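Local structure of Oxidored_FMN domain-containing protein ([Pseudomonas] geniculata N1, 6L6J) at residues 432-437 with 534-539. The protein probably oxidises the amine 6-hydroxypseudooxynicotine as a flavin enzyme that carries FMN, a [4Fe-4S] cluster and bound ADP. Numbering follows the deposited sequence.
Sequences RLPRLS and AAVVAD. With SO4 (sulfate ion), chain E.
A type II beta turn, L433 to L436, in the loop between helices 426-430 and 441-450 of the Rossmann-like domain, rests on helix 533-542 of the second alpha/beta domain. The bond from L436 N to L433 O, 3.3 Å, closes the turn, and the positive phi of R435 (70°), following P434, makes it type II. V536 carries the apolar part: its CG1, anti to the backbone N (chi1 174°), lies 3.5 Å from L433 CB, the two side chains crossing at about a right angle. P434 CD and L436 CD1 each stand 4.2 Å from V536 CG1, and both side chains cross the valine obliquely. R435 CG is wedged between its own backbone N and carbonyl carbon, and two further kinks, about the CB-CG and CG-CD bonds, swing NH1 over to D539. R271 O accepts from R435 NE, and R543 pairs with D539 OD1, so the carboxylate has a second cationic partner. An alanine at R435 would remove the guanidinium and would probably weaken this charged link between the domains. The guanidinium and carboxylate planes are 62° apart, yet D539 OD2 sits in the guanidinium plane and receives R435 NH1 at 3.1 Å through its syn lone pair.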
loop_
_atom_site.group_PDB
_atom_site.type_symbol
_atom_site.label_atom_id
_atom_site.label_comp_id
_atom_site.label_asym_id
_atom_site.label_seq_id
_atom_site.Cartn_x
_atom_site.Cartn_y
_atom_site.Cartn_z
ATOM N N ARG A 432 -8.960 4.329 17.625
ATOM C CA ARG A 432 -8.486 4.748 18.978
ATOM C C ARG A 432 -7.457 3.774 19.570
ATOM O O ARG A 432 -6.924 4.090 20.647
ATOM C CB ARG A 432 -9.681 4.875 19.928
ATOM C CG ARG A 432 -10.515 6.133 19.706
ATOM C CD ARG A 432 -11.910 5.923 20.225
ATOM N NE ARG A 432 -12.676 7.150 20.278
ATOM C CZ ARG A 432 -13.435 7.649 19.297
ATOM N NH1 ARG A 432 -13.515 7.053 18.116
ATOM N NH2 ARG A 432 -14.110 8.775 19.497
ATOM N N LEU A 433 -7.196 2.628 18.926
ATOM C CA LEU A 433 -6.116 1.694 19.351
ATOM C C LEU A 433 -4.767 2.253 18.907
ATOM O O LEU A 433 -4.678 2.944 17.895
ATOM C CB LEU A 433 -6.337 0.310 18.738
ATOM C CG LEU A 433 -7.531 -0.477 19.261
ATOM C CD1 LEU A 433 -7.676 -1.767 18.477
ATOM C CD2 LEU A 433 -7.401 -0.755 20.750
ATOM N N PRO A 434 -3.657 1.950 19.614
ATOM C CA PRO A 434 -2.359 2.523 19.273
ATOM C C PRO A 434 -1.943 2.211 17.825
ATOM O O PRO A 434 -2.026 1.073 17.392
ATOM C CB PRO A 434 -1.384 1.868 20.261
ATOM C CG PRO A 434 -2.257 1.419 21.403
ATOM C CD PRO A 434 -3.564 1.015 20.748
ATOM N N ARG A 435 -1.554 3.280 17.141
ATOM C CA ARG A 435 -0.935 3.421 15.790
ATOM C C ARG A 435 -1.924 3.087 14.675
ATOM O O ARG A 435 -1.478 3.070 13.523
ATOM C CB ARG A 435 0.473 2.817 15.706
ATOM C CG ARG A 435 0.638 1.322 15.861
ATOM C CD ARG A 435 1.882 0.983 16.684
ATOM N NE ARG A 435 3.017 1.800 16.316
ATOM C CZ ARG A 435 4.141 1.951 17.013
ATOM N NH1 ARG A 435 4.327 1.288 18.134
ATOM N NH2 ARG A 435 5.101 2.743 16.564
ATOM N N LEU A 436 -3.226 3.093 14.971
ATOM C CA LEU A 436 -4.295 2.859 13.970
ATOM C C LEU A 436 -5.086 4.141 13.732
ATOM O O LEU A 436 -6.178 4.062 13.185
ATOM C CB LEU A 436 -5.233 1.758 14.477
ATOM C CG LEU A 436 -4.732 0.321 14.376
ATOM C CD1 LEU A 436 -5.918 -0.618 14.427
ATOM C CD2 LEU A 436 -3.912 0.082 13.112
ATOM N N SER A 437 -4.538 5.291 14.092
ATOM C CA SER A 437 -5.246 6.597 14.079
ATOM C C SER A 437 -5.620 7.004 12.655
ATOM O O SER A 437 -6.803 7.361 12.453
ATOM C CB SER A 437 -4.433 7.664 14.742
ATOM O OG SER A 437 -5.222 8.811 14.907
ATOM N N ALA A 534 -3.883 -8.411 16.779
ATOM C CA ALA A 534 -3.216 -8.999 17.959
ATOM C C ALA A 534 -1.986 -8.168 18.316
ATOM O O ALA A 534 -1.748 -7.996 19.529
ATOM C CB ALA A 534 -2.878 -10.450 17.728
ATOM N N ALA A 535 -1.217 -7.699 17.325
ATOM C CA ALA A 535 0.007 -6.900 17.577
ATOM C C ALA A 535 -0.432 -5.571 18.191
ATOM O O ALA A 535 0.284 -5.029 19.072
ATOM C CB ALA A 535 0.826 -6.678 16.325
ATOM N N VAL A 536 -1.585 -5.081 17.769
ATOM C CA VAL A 536 -2.104 -3.772 18.244
ATOM C C VAL A 536 -2.562 -3.925 19.702
ATOM O O VAL A 536 -2.300 -2.997 20.490
ATOM C CB VAL A 536 -3.185 -3.215 17.290
ATOM C CG1 VAL A 536 -3.835 -1.949 17.809
ATOM C CG2 VAL A 536 -2.603 -2.950 15.911
ATOM N N VAL A 537 -3.199 -5.039 20.070
ATOM C CA VAL A 537 -3.716 -5.207 21.462
ATOM C C VAL A 537 -2.489 -5.341 22.365
ATOM O O VAL A 537 -2.442 -4.652 23.382
ATOM C CB VAL A 537 -4.745 -6.343 21.647
ATOM C CG1 VAL A 537 -5.947 -6.181 20.740
ATOM C CG2 VAL A 537 -4.163 -7.703 21.461
ATOM N N ALA A 538 -1.494 -6.106 21.933
ATOM C CA ALA A 538 -0.208 -6.297 22.644
ATOM C C ALA A 538 0.352 -4.925 23.017
ATOM O O ALA A 538 0.598 -4.673 24.207
ATOM C CB ALA A 538 0.760 -7.071 21.777
ATOM N N ASP A 539 0.491 -4.053 22.015
ATOM C CA ASP A 539 1.025 -2.678 22.163
ATOM C C ASP A 539 0.191 -1.947 23.212
ATOM O O ASP A 539 0.771 -1.437 24.166
ATOM C CB ASP A 539 1.026 -1.931 20.833
ATOM C CG ASP A 539 2.062 -0.825 20.775
ATOM O OD1 ASP A 539 2.116 -0.019 21.722
ATOM O OD2 ASP A 539 2.839 -0.812 19.809
HETATM S S SO4 E . -12.892 9.619 23.406
HETATM O O1 SO4 E . -13.066 10.959 22.836
HETATM O O2 SO4 E . -13.368 8.596 22.467
HETATM O O3 SO4 E . -11.473 9.400 23.674
HETATM O O4 SO4 E . -13.649 9.523 24.652
#